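Local coordinates for protein endo-beta-mannanase (Opitutaceae bacterium TAV5, PDB 7BOB) that probably cleaves single mannose units from the ends of beta-1,4-linked manno-oligosaccharides, as a homotrimeric glycoside hydrolase family 5 exo-mannosidase of the termite hindgut, at residues A[94-100]-A[148-154]; A[197-201]-A[246-250]; A[202-208]-A[393-397]. All coordinates share one frame; numbering follows the deposited sequence.

How the contacts relate
From the N terminus, contact 1 comes first. It closes a loop of about fifty residues, containing helix 124-141, by pairing the third and fourth strands of the (beta/alpha)8 barrel. Contact 1 closes before the others open. Contact 2 joins short helix 198-201, which follows the fifth strand, to the loop after the sixth, closing about 45 residues that include strand 237-241. Contact 3 starts directly after that helix and closes a loop of about 185 residues at 393-397, beyond the barrel, so its segments alternate with those of contact 2 and the two cross. Contacts 2 and 3 also touch, through tyrosines of 393-397 that reach carbonyls of helix 198-201. Contact 3 meets contact 1 by packing of W206 on L153.

Contact 1: A[94-100]-A[148-154]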
loop_
_atom_site.group_PDB
_atom_site.type_symbol
_atom_site.label_atom_id
_atom_site.label_comp_id
_atom_site.label_asym_id
_atom_site.label_seq_id
_atom_site.Cartn_x
_atom_site.Cartn_y
_atom_site.Cartn_z
ATOM N N ARG A 94 -17.119 -25.296 -34.844
ATOM C CA ARG A 94 -17.670 -23.946 -34.767
ATOM C C ARG A 94 -16.617 -23.012 -34.179
ATOM O O ARG A 94 -16.214 -23.168 -33.020
ATOM C CB ARG A 94 -18.957 -23.911 -33.928
ATOM C CG ARG A 94 -19.993 -24.975 -34.325
ATOM C CD ARG A 94 -21.347 -24.801 -33.617
ATOM N NE ARG A 94 -22.080 -23.644 -34.130
ATOM C CZ ARG A 94 -23.272 -23.701 -34.728
ATOM N NH1 ARG A 94 -23.896 -24.871 -34.899
ATOM N NH2 ARG A 94 -23.837 -22.571 -35.161
ATOM N N PRO A 95 -16.133 -22.042 -34.951
ATOM C CA PRO A 95 -15.108 -21.132 -34.425
ATOM C C PRO A 95 -15.689 -20.194 -33.378
ATOM O O PRO A 95 -16.812 -19.704 -33.503
ATOM C CB PRO A 95 -14.642 -20.364 -35.667
ATOM C CG PRO A 95 -15.793 -20.474 -36.638
ATOM C CD PRO A 95 -16.441 -21.796 -36.372
ATOM N N GLN A 96 -14.914 -19.936 -32.333
ATOM C CA GLN A 96 -15.281 -18.913 -31.359
ATOM C C GLN A 96 -14.176 -17.874 -31.425
ATOM O O GLN A 96 -13.155 -17.997 -30.734
ATOM C CB GLN A 96 -15.460 -19.479 -29.949
ATOM C CG GLN A 96 -15.985 -18.436 -28.975
ATOM C CD GLN A 96 -16.222 -19.000 -27.574
ATOM O OE1 GLN A 96 -15.398 -18.837 -26.679
ATOM N NE2 GLN A 96 -17.348 -19.687 -27.394
ATOM N N PRO A 97 -14.314 -16.865 -32.282
ATOM C CA PRO A 97 -13.219 -15.912 -32.485
ATOM C C PRO A 97 -13.233 -14.854 -31.401
ATOM O O PRO A 97 -14.292 -14.361 -31.006
ATOM C CB PRO A 97 -13.528 -15.308 -33.867
ATOM C CG PRO A 97 -15.023 -15.329 -33.935
ATOM C CD PRO A 97 -15.478 -16.563 -33.137
ATOM N N SER A 98 -12.044 -14.505 -30.919
ATOM C CA SER A 98 -11.886 -13.549 -29.826
ATOM C C SER A 98 -11.206 -12.311 -30.383
ATOM O O SER A 98 -10.107 -12.414 -30.939
ATOM C CB SER A 98 -11.077 -14.166 -28.683
ATOM O OG SER A 98 -11.007 -13.310 -27.554
ATOM N N LEU A 99 -11.861 -11.149 -30.232
ATOM C CA LEU A 99 -11.487 -9.926 -30.953
ATOM C C LEU A 99 -10.390 -9.140 -30.242
ATOM O O LEU A 99 -9.319 -8.892 -30.812
ATOM C CB LEU A 99 -12.719 -9.030 -31.150
ATOM C CG LEU A 99 -13.904 -9.709 -31.860
ATOM C CD1 LEU A 99 -14.929 -8.699 -32.371
ATOM C CD2 LEU A 99 -13.439 -10.608 -33.008
ATOM N N PHE A 100 -10.655 -8.709 -29.004
ATOM C CA PHE A 100 -9.807 -7.728 -28.331
ATOM C C PHE A 100 -8.712 -8.476 -27.583
ATOM O O PHE A 100 -8.814 -8.797 -26.401
ATOM C CB PHE A 100 -10.646 -6.828 -27.432
ATOM C CG PHE A 100 -11.380 -5.752 -28.192
ATOM C CD1 PHE A 100 -10.706 -4.632 -28.662
ATOM C CD2 PHE A 100 -12.731 -5.875 -28.467
ATOM C CE1 PHE A 100 -11.377 -3.645 -29.387
ATOM C CE2 PHE A 100 -13.414 -4.892 -29.184
ATOM C CZ PHE A 100 -12.744 -3.785 -29.652
ATOM N N LEU A 148 -20.839 -19.956 -36.297
ATOM C CA LEU A 148 -20.032 -19.535 -35.165
ATOM C C LEU A 148 -20.512 -20.216 -33.892
ATOM O O LEU A 148 -21.600 -20.790 -33.832
ATOM C CB LEU A 148 -20.101 -18.019 -34.996
ATOM C CG LEU A 148 -19.578 -17.248 -36.199
ATOM C CD1 LEU A 148 -19.663 -15.760 -35.934
ATOM C CD2 LEU A 148 -18.162 -17.686 -36.489
ATOM N N CYS A 149 -19.662 -20.175 -32.873
ATOM C CA CYS A 149 -20.084 -20.501 -31.520
ATOM C C CYS A 149 -20.012 -19.228 -30.698
ATOM O O CYS A 149 -19.240 -19.157 -29.733
ATOM C CB CYS A 149 -19.216 -21.607 -30.923
ATOM S SG CYS A 149 -19.727 -22.183 -29.254
ATOM N N GLY A 150 -20.764 -18.203 -31.091
ATOM C CA GLY A 150 -20.673 -16.908 -30.448
ATOM C C GLY A 150 -19.435 -16.135 -30.875
ATOM O O GLY A 150 -18.480 -16.674 -31.427
ATOM N N ILE A 151 -19.462 -14.832 -30.619
ATOM C CA ILE A 151 -18.303 -13.970 -30.819
ATOM C C ILE A 151 -17.762 -13.568 -29.449
ATOM O O ILE A 151 -18.489 -12.994 -28.630
ATOM C CB ILE A 151 -18.647 -12.739 -31.670
ATOM C CG1 ILE A 151 -19.083 -13.192 -33.080
ATOM C CG2 ILE A 151 -17.456 -11.759 -31.702
ATOM C CD1 ILE A 151 -19.791 -12.121 -33.878
ATOM N N ASP A 152 -16.484 -13.861 -29.214
ATOM C CA ASP A 152 -15.806 -13.572 -27.954
ATOM C C ASP A 152 -15.248 -12.147 -27.983
ATOM O O ASP A 152 -14.363 -11.836 -28.790
ATOM C CB ASP A 152 -14.692 -14.594 -27.717
ATOM C CG ASP A 152 -14.151 -14.554 -26.306
ATOM O OD1 ASP A 152 -14.939 -14.249 -25.388
ATOM O OD2 ASP A 152 -12.946 -14.831 -26.107
ATOM N N LEU A 153 -15.764 -11.292 -27.099
ATOM C CA LEU A 153 -15.357 -9.884 -27.056
ATOM C C LEU A 153 -13.842 -9.726 -26.958
ATOM O O LEU A 153 -13.239 -8.899 -27.651
ATOM C CB LEU A 153 -16.040 -9.198 -25.874
ATOM C CG LEU A 153 -15.957 -7.678 -25.811
ATOM C CD1 LEU A 153 -16.310 -7.091 -27.187
ATOM C CD2 LEU A 153 -16.894 -7.170 -24.740
ATOM N N GLY A 154 -13.210 -10.499 -26.089
ATOM C CA GLY A 154 -11.763 -10.475 -25.995
ATOM C C GLY A 154 -11.337 -11.451 -24.926
ATOM O O GLY A 154 -12.163 -12.030 -24.223
#
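P97 and D152 begin a parallel strand ladder: D152 N donates to P97 O at 2.9 Å, and D152 O then accepts from L99 N at 3.0 Å, nearly in line with the carbonyl bond. D152 thus clasps the residues flanking S98, its bridge partner. Before the ladder, C149 N donates to P95 O at 3.0 Å, from above the carbonyl plane; beyond it, F100 N donates to L153 O, the oxygen that the edge of the F100 ring also faces.

Two polar side chains add bonds on one face of the sheet. S98 OG, turned away from its own backbone N (chi1 -175°), donates to D152 OD2 at 2.9 Å and meets the carboxylate from above its plane. R58 forms a salt bridge to the same oxygen, so OD2 is gripped twice. The extended chain of Q96 places NE2 3.1 Å from C149 O, which lies close to the amide plane; Q280 bonds both Q96 OE1 and D152 OD1, linking the two.

Apolar contacts finish the pairing. P95 CG meets L148 CD2 at 3.7 Å with the side chains about perpendicular, L99 CD1 touches I151 CG2 at 4.0 Å, and F100 CD2 rests on L153 CD1.

These are the third and fourth strands of the barrel, and in family 5 the fourth leads to the acid/base glutamate. Strand 56-62 bonds the other edge of 94-99, helix 124-141 packs on P97, L99 and I151, and helix 168-183 covers F100 and L153.

Contact 2: A[197-201]-A[246-250]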
loop_
_atom_site.group_PDB
_atom_site.type_symbol
_atom_site.label_atom_id
_atom_site.label_comp_id
_atom_site.label_asym_id
_atom_site.label_seq_id
_atom_site.Cartn_x
_atom_site.Cartn_y
_atom_site.Cartn_z
ATOM N N HIS A 197 -12.026 -15.567 -13.600
ATOM C CA HIS A 197 -12.575 -15.591 -12.250
ATOM C C HIS A 197 -12.370 -14.278 -11.499
ATOM O O HIS A 197 -12.965 -14.098 -10.430
ATOM C CB HIS A 197 -11.991 -16.779 -11.472
ATOM C CG HIS A 197 -10.525 -16.663 -11.181
ATOM N ND1 HIS A 197 -9.584 -16.413 -12.160
ATOM C CD2 HIS A 197 -9.838 -16.770 -10.015
ATOM C CE1 HIS A 197 -8.382 -16.352 -11.607
ATOM N NE2 HIS A 197 -8.507 -16.564 -10.307
ATOM N N GLN A 198 -11.597 -13.336 -12.040
ATOM C CA GLN A 198 -11.505 -12.049 -11.368
ATOM C C GLN A 198 -12.824 -11.297 -11.368
ATOM O O GLN A 198 -12.962 -10.340 -10.598
ATOM C CB GLN A 198 -10.397 -11.211 -11.984
ATOM C CG GLN A 198 -9.090 -11.955 -11.932
ATOM C CD GLN A 198 -7.938 -11.048 -11.795
ATOM O OE1 GLN A 198 -7.863 -10.287 -10.842
ATOM N NE2 GLN A 198 -7.034 -11.072 -12.778
ATOM N N GLN A 199 -13.801 -11.723 -12.174
ATOM C CA GLN A 199 -15.158 -11.229 -11.990
ATOM C C GLN A 199 -15.647 -11.471 -10.568
ATOM O O GLN A 199 -16.449 -10.680 -10.051
ATOM C CB GLN A 199 -16.125 -11.913 -12.960
ATOM C CG GLN A 199 -15.851 -11.699 -14.430
ATOM C CD GLN A 199 -16.758 -12.571 -15.283
ATOM O OE1 GLN A 199 -17.875 -12.175 -15.622
ATOM N NE2 GLN A 199 -16.302 -13.776 -15.585
ATOM N N VAL A 200 -15.206 -12.566 -9.937
ATOM C CA VAL A 200 -15.654 -12.939 -8.593
ATOM C C VAL A 200 -14.718 -12.404 -7.511
ATOM O O VAL A 200 -15.169 -11.891 -6.485
ATOM C CB VAL A 200 -15.782 -14.472 -8.477
ATOM C CG1 VAL A 200 -16.248 -14.847 -7.077
ATOM C CG2 VAL A 200 -16.752 -15.026 -9.530
ATOM N N ILE A 201 -13.402 -12.544 -7.703
ATOM C CA ILE A 201 -12.441 -12.298 -6.634
ATOM C C ILE A 201 -11.836 -10.888 -6.650
ATOM O O ILE A 201 -11.088 -10.549 -5.721
ATOM C CB ILE A 201 -11.314 -13.352 -6.662
ATOM C CG1 ILE A 201 -10.429 -13.148 -7.903
ATOM C CG2 ILE A 201 -11.906 -14.809 -6.594
ATOM C CD1 ILE A 201 -9.051 -13.763 -7.784
ATOM N N ASN A 246 -1.570 -19.981 -6.087
ATOM C CA ASN A 246 -1.592 -18.546 -5.792
ATOM C C ASN A 246 -2.360 -17.720 -6.830
ATOM O O ASN A 246 -2.310 -16.488 -6.771
ATOM C CB ASN A 246 -0.170 -17.993 -5.580
ATOM C CG ASN A 246 0.703 -18.148 -6.790
ATOM O OD1 ASN A 246 0.243 -18.585 -7.833
ATOM N ND2 ASN A 246 1.976 -17.796 -6.661
ATOM N N TRP A 247 -3.111 -18.351 -7.736
ATOM C CA TRP A 247 -4.030 -17.611 -8.594
ATOM C C TRP A 247 -5.391 -17.374 -7.944
ATOM O O TRP A 247 -6.308 -16.900 -8.617
ATOM C CB TRP A 247 -4.226 -18.328 -9.943
ATOM C CG TRP A 247 -2.962 -18.366 -10.771
ATOM C CD1 TRP A 247 -1.713 -17.980 -10.369
ATOM C CD2 TRP A 247 -2.821 -18.827 -12.113
ATOM N NE1 TRP A 247 -0.805 -18.174 -11.380
ATOM C CE2 TRP A 247 -1.459 -18.691 -12.463
ATOM C CE3 TRP A 247 -3.707 -19.367 -13.049
ATOM C CZ2 TRP A 247 -0.966 -19.054 -13.711
ATOM C CZ3 TRP A 247 -3.219 -19.712 -14.301
ATOM C CH2 TRP A 247 -1.863 -19.565 -14.618
ATOM N N HIS A 248 -5.547 -17.688 -6.663
ATOM C CA HIS A 248 -6.836 -17.591 -5.991
ATOM C C HIS A 248 -6.647 -16.965 -4.616
ATOM O O HIS A 248 -5.563 -17.074 -4.031
ATOM C CB HIS A 248 -7.480 -18.978 -5.849
ATOM C CG HIS A 248 -7.594 -19.699 -7.151
ATOM N ND1 HIS A 248 -8.701 -19.586 -7.966
ATOM C CD2 HIS A 248 -6.714 -20.483 -7.814
ATOM C CE1 HIS A 248 -8.510 -20.291 -9.067
ATOM N NE2 HIS A 248 -7.313 -20.844 -9.001
ATOM N N PRO A 249 -7.684 -16.325 -4.067
ATOM C CA PRO A 249 -7.527 -15.650 -2.774
ATOM C C PRO A 249 -7.476 -16.599 -1.581
ATOM O O PRO A 249 -7.161 -16.140 -0.475
ATOM C CB PRO A 249 -8.757 -14.741 -2.708
ATOM C CG PRO A 249 -9.791 -15.501 -3.464
ATOM C CD PRO A 249 -9.040 -16.140 -4.617
ATOM N N VAL A 250 -7.812 -17.877 -1.756
ATOM C CA VAL A 250 -7.590 -18.917 -0.755
ATOM C C VAL A 250 -6.623 -19.923 -1.357
ATOM O O VAL A 250 -6.854 -20.423 -2.459
ATOM C CB VAL A 250 -8.900 -19.613 -0.344
ATOM C CG1 VAL A 250 -8.624 -20.636 0.756
ATOM C CG2 VAL A 250 -9.933 -18.587 0.098
#
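The H197 ring points edge-on at the backbone of W247: NE2 donates to W247 O over 2.8 Å, with an N-H...O angle of 168° and the oxygen almost in the ring plane. Chi1 of 67° sets CG between the backbone N and the carbonyl carbon, which swings the imidazole across to the other loop. Beside this bond the H248 side chain runs roughly at right angles to that of H197. The two rings meet obliquely, centroids 4.9 Å apart and planes at 47°, with H197 CD2 3.7 Å from H248 ND1. Polar partners fix the H248 ring at both nitrogens, Y267 OH at ND1 and Y242 O at NE2. Beyond the histidines, I201 lays its CG2 branch against the P249 ring, 3.7 Å from CD, while CD1 leans on the same carbon. The carbonyl O of H197 accepts from both V200 N and I201 N, which ties the residue that carries the imidazole to the short helix. The contact thus joins this helix, after the fifth barrel strand, to the loop after the sixth. M239 of barrel strand 237-241 packs on H197, Y267 of helix 258-272 touches H197, I201 and P249, and helix 406-422 lies against I201 and P249 through S410.

Contact 3: A[202-208]-A[393-397]; sequences ADTGWRL and YYHRN
An Asx turn at D203, locked by R207, forms the barrel-side half of this contact, and Y394 and R396 of the 393-397 loop dock onto it. D203 OD1 accepts from G205 N, which closes the turn, and from R207 NE at 3.0 Å; the two donors come from opposite faces of the carboxylate plane. R207 grips D203 side-on, its NH2 using the syn lone pair of OD2 at 2.9 Å in a salt bridge. R396 N then approaches OD2 nearly along the C-O axis at 3.0 Å, so four N-H groups hold the carboxylate, an arrangement likely to favour its charged form.

R207 also covers Y394. Its chain, extended from CG to NE, slides past the tyrosine in the opposite direction, placing CG over the ring in a CH-pi contact 3.4 Å from the centroid and 6° off the normal. Y393 CD1 lies over the opposite face, leaving the phenol sandwiched. The Y394 hydroxyl accepts from L208 N at 2.9 Å, nearly straight at 172°, and is also bonded to Q199 O.

Segment 202-208 follows the fifth barrel strand and its short helix, whereas 393-397 comes after strand 385-389 of the C-terminal mixed sheet; the contact therefore joins the (beta/alpha)8 barrel to the second domain. A lone pair of R396 O, in the carbonyl plane, takes R207 NH2 at 2.9 Å. The bend at chi3 (65°) turns the R396 guanidinium back to the turn, where NH1 donates to D203 O at 3.0 Å and NH2 finds C163 O. H395 CE1 lies 3.6 Å from D203 CB, and P406 at the start of helix 406-422 packs on Y393, Y394 and H395.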
loop_
_atom_site.group_PDB
_atom_site.type_symbol
_atom_site.label_atom_id
_atom_site.label_comp_id
_atom_site.label_asym_id
_atom_site.label_seq_id
_atom_site.Cartn_x
_atom_site.Cartn_y
_atom_site.Cartn_z
ATOM N N ALA A 202 -12.099 -10.068 -7.676
ATOM C CA ALA A 202 -11.639 -8.674 -7.664
ATOM C C ALA A 202 -12.740 -7.753 -8.177
ATOM O O ALA A 202 -13.800 -8.203 -8.625
ATOM C CB ALA A 202 -10.353 -8.496 -8.484
ATOM N N ASP A 203 -12.501 -6.441 -8.088
ATOM C CA ASP A 203 -13.359 -5.448 -8.738
ATOM C C ASP A 203 -12.528 -4.797 -9.837
ATOM O O ASP A 203 -11.793 -3.840 -9.597
ATOM C CB ASP A 203 -13.919 -4.391 -7.792
ATOM C CG ASP A 203 -14.951 -3.482 -8.484
ATOM O OD1 ASP A 203 -15.318 -3.753 -9.657
ATOM O OD2 ASP A 203 -15.417 -2.513 -7.848
ATOM N N THR A 204 -12.659 -5.342 -11.045
ATOM C CA THR A 204 -11.975 -4.869 -12.236
ATOM C C THR A 204 -12.865 -3.989 -13.085
ATOM O O THR A 204 -12.421 -3.523 -14.126
ATOM C CB THR A 204 -11.525 -6.056 -13.081
ATOM O OG1 THR A 204 -12.702 -6.719 -13.586
ATOM C CG2 THR A 204 -10.711 -7.041 -12.236
ATOM N N GLY A 205 -14.120 -3.775 -12.672
ATOM C CA GLY A 205 -15.133 -3.204 -13.527
ATOM C C GLY A 205 -15.874 -4.222 -14.371
ATOM O O GLY A 205 -16.865 -3.862 -15.024
ATOM N N TRP A 206 -15.436 -5.488 -14.374
ATOM C CA TRP A 206 -16.133 -6.560 -15.090
ATOM C C TRP A 206 -16.930 -7.337 -14.043
ATOM O O TRP A 206 -16.399 -8.221 -13.363
ATOM C CB TRP A 206 -15.144 -7.425 -15.864
ATOM C CG TRP A 206 -14.582 -6.688 -17.071
ATOM C CD1 TRP A 206 -13.453 -5.904 -17.112
ATOM C CD2 TRP A 206 -15.141 -6.649 -18.395
ATOM N NE1 TRP A 206 -13.277 -5.386 -18.379
ATOM C CE2 TRP A 206 -14.296 -5.829 -19.183
ATOM C CE3 TRP A 206 -16.274 -7.226 -18.990
ATOM C CZ2 TRP A 206 -14.546 -5.576 -20.537
ATOM C CZ3 TRP A 206 -16.523 -6.971 -20.325
ATOM C CH2 TRP A 206 -15.658 -6.158 -21.091
ATOM N N ARG A 207 -18.206 -6.987 -13.899
ATOM C CA ARG A 207 -18.971 -7.324 -12.709
ATOM C C ARG A 207 -20.130 -8.253 -13.016
ATOM O O ARG A 207 -20.738 -8.196 -14.094
ATOM C CB ARG A 207 -19.523 -6.073 -12.052
ATOM C CG ARG A 207 -18.440 -5.147 -11.521
ATOM C CD ARG A 207 -19.014 -3.777 -11.240
ATOM N NE ARG A 207 -18.113 -2.975 -10.419
ATOM C CZ ARG A 207 -18.403 -1.758 -9.972
ATOM N NH1 ARG A 207 -19.575 -1.206 -10.279
ATOM N NH2 ARG A 207 -17.529 -1.100 -9.206
ATOM N N LEU A 208 -20.422 -9.108 -12.039
ATOM C CA LEU A 208 -21.657 -9.875 -11.988
ATOM C C LEU A 208 -22.661 -9.060 -11.191
ATOM O O LEU A 208 -22.517 -8.921 -9.978
ATOM C CB LEU A 208 -21.436 -11.228 -11.310
ATOM C CG LEU A 208 -20.303 -12.107 -11.838
ATOM C CD1 LEU A 208 -20.124 -13.320 -10.947
ATOM C CD2 LEU A 208 -20.619 -12.535 -13.263
ATOM N N TYR A 393 -21.850 -5.821 -4.023
ATOM C CA TYR A 393 -20.704 -6.712 -4.021
ATOM C C TYR A 393 -19.406 -5.998 -4.383
ATOM O O TYR A 393 -18.358 -6.293 -3.798
ATOM C CB TYR A 393 -20.975 -7.876 -4.986
ATOM C CG TYR A 393 -19.963 -9.005 -4.941
ATOM C CD1 TYR A 393 -18.771 -8.938 -5.674
ATOM C CD2 TYR A 393 -20.210 -10.152 -4.192
ATOM C CE1 TYR A 393 -17.852 -9.993 -5.644
ATOM C CE2 TYR A 393 -19.305 -11.206 -4.148
ATOM C CZ TYR A 393 -18.131 -11.125 -4.862
ATOM O OH TYR A 393 -17.237 -12.179 -4.788
ATOM N N TYR A 394 -19.450 -5.044 -5.309
ATOM C CA TYR A 394 -18.253 -4.376 -5.794
ATOM C C TYR A 394 -18.167 -2.997 -5.170
ATOM O O TYR A 394 -19.176 -2.296 -5.051
ATOM C CB TYR A 394 -18.265 -4.282 -7.328
ATOM C CG TYR A 394 -18.388 -5.644 -7.987
ATOM C CD1 TYR A 394 -17.251 -6.398 -8.284
ATOM C CD2 TYR A 394 -19.633 -6.183 -8.301
ATOM C CE1 TYR A 394 -17.347 -7.649 -8.877
ATOM C CE2 TYR A 394 -19.746 -7.446 -8.898
ATOM C CZ TYR A 394 -18.602 -8.167 -9.177
ATOM O OH TYR A 394 -18.695 -9.412 -9.742
ATOM N N HIS A 395 -16.958 -2.606 -4.779
ATOM C CA HIS A 395 -16.784 -1.404 -3.970
ATOM C C HIS A 395 -16.407 -0.157 -4.766
ATOM O O HIS A 395 -16.743 0.947 -4.334
ATOM C CB HIS A 395 -15.719 -1.644 -2.892
ATOM C CG HIS A 395 -14.373 -2.009 -3.444
ATOM N ND1 HIS A 395 -14.149 -3.180 -4.144
ATOM C CD2 HIS A 395 -13.186 -1.356 -3.415
ATOM C CE1 HIS A 395 -12.878 -3.242 -4.497
ATOM N NE2 HIS A 395 -12.277 -2.139 -4.087
ATOM N N ARG A 396 -15.717 -0.275 -5.904
ATOM C CA ARG A 396 -15.200 0.931 -6.559
ATOM C C ARG A 396 -16.350 1.833 -6.990
ATOM O O ARG A 396 -17.247 1.400 -7.715
ATOM C CB ARG A 396 -14.318 0.558 -7.746
ATOM C CG ARG A 396 -13.059 -0.160 -7.318
ATOM C CD ARG A 396 -12.359 -0.783 -8.505
ATOM N NE ARG A 396 -11.874 0.231 -9.445
ATOM C CZ ARG A 396 -11.338 -0.049 -10.633
ATOM N NH1 ARG A 396 -11.201 -1.315 -11.020
ATOM N NH2 ARG A 396 -10.933 0.927 -11.442
ATOM N N ASN A 397 -16.356 3.065 -6.471
ATOM C CA ASN A 397 -17.329 4.100 -6.841
ATOM C C ASN A 397 -18.771 3.676 -6.566
ATOM O O ASN A 397 -19.708 4.162 -7.210
ATOM C CB ASN A 397 -17.151 4.510 -8.304
ATOM C CG ASN A 397 -15.825 5.192 -8.535
ATOM O OD1 ASN A 397 -15.359 5.957 -7.688
ATOM N ND2 ASN A 397 -15.190 4.897 -9.663
#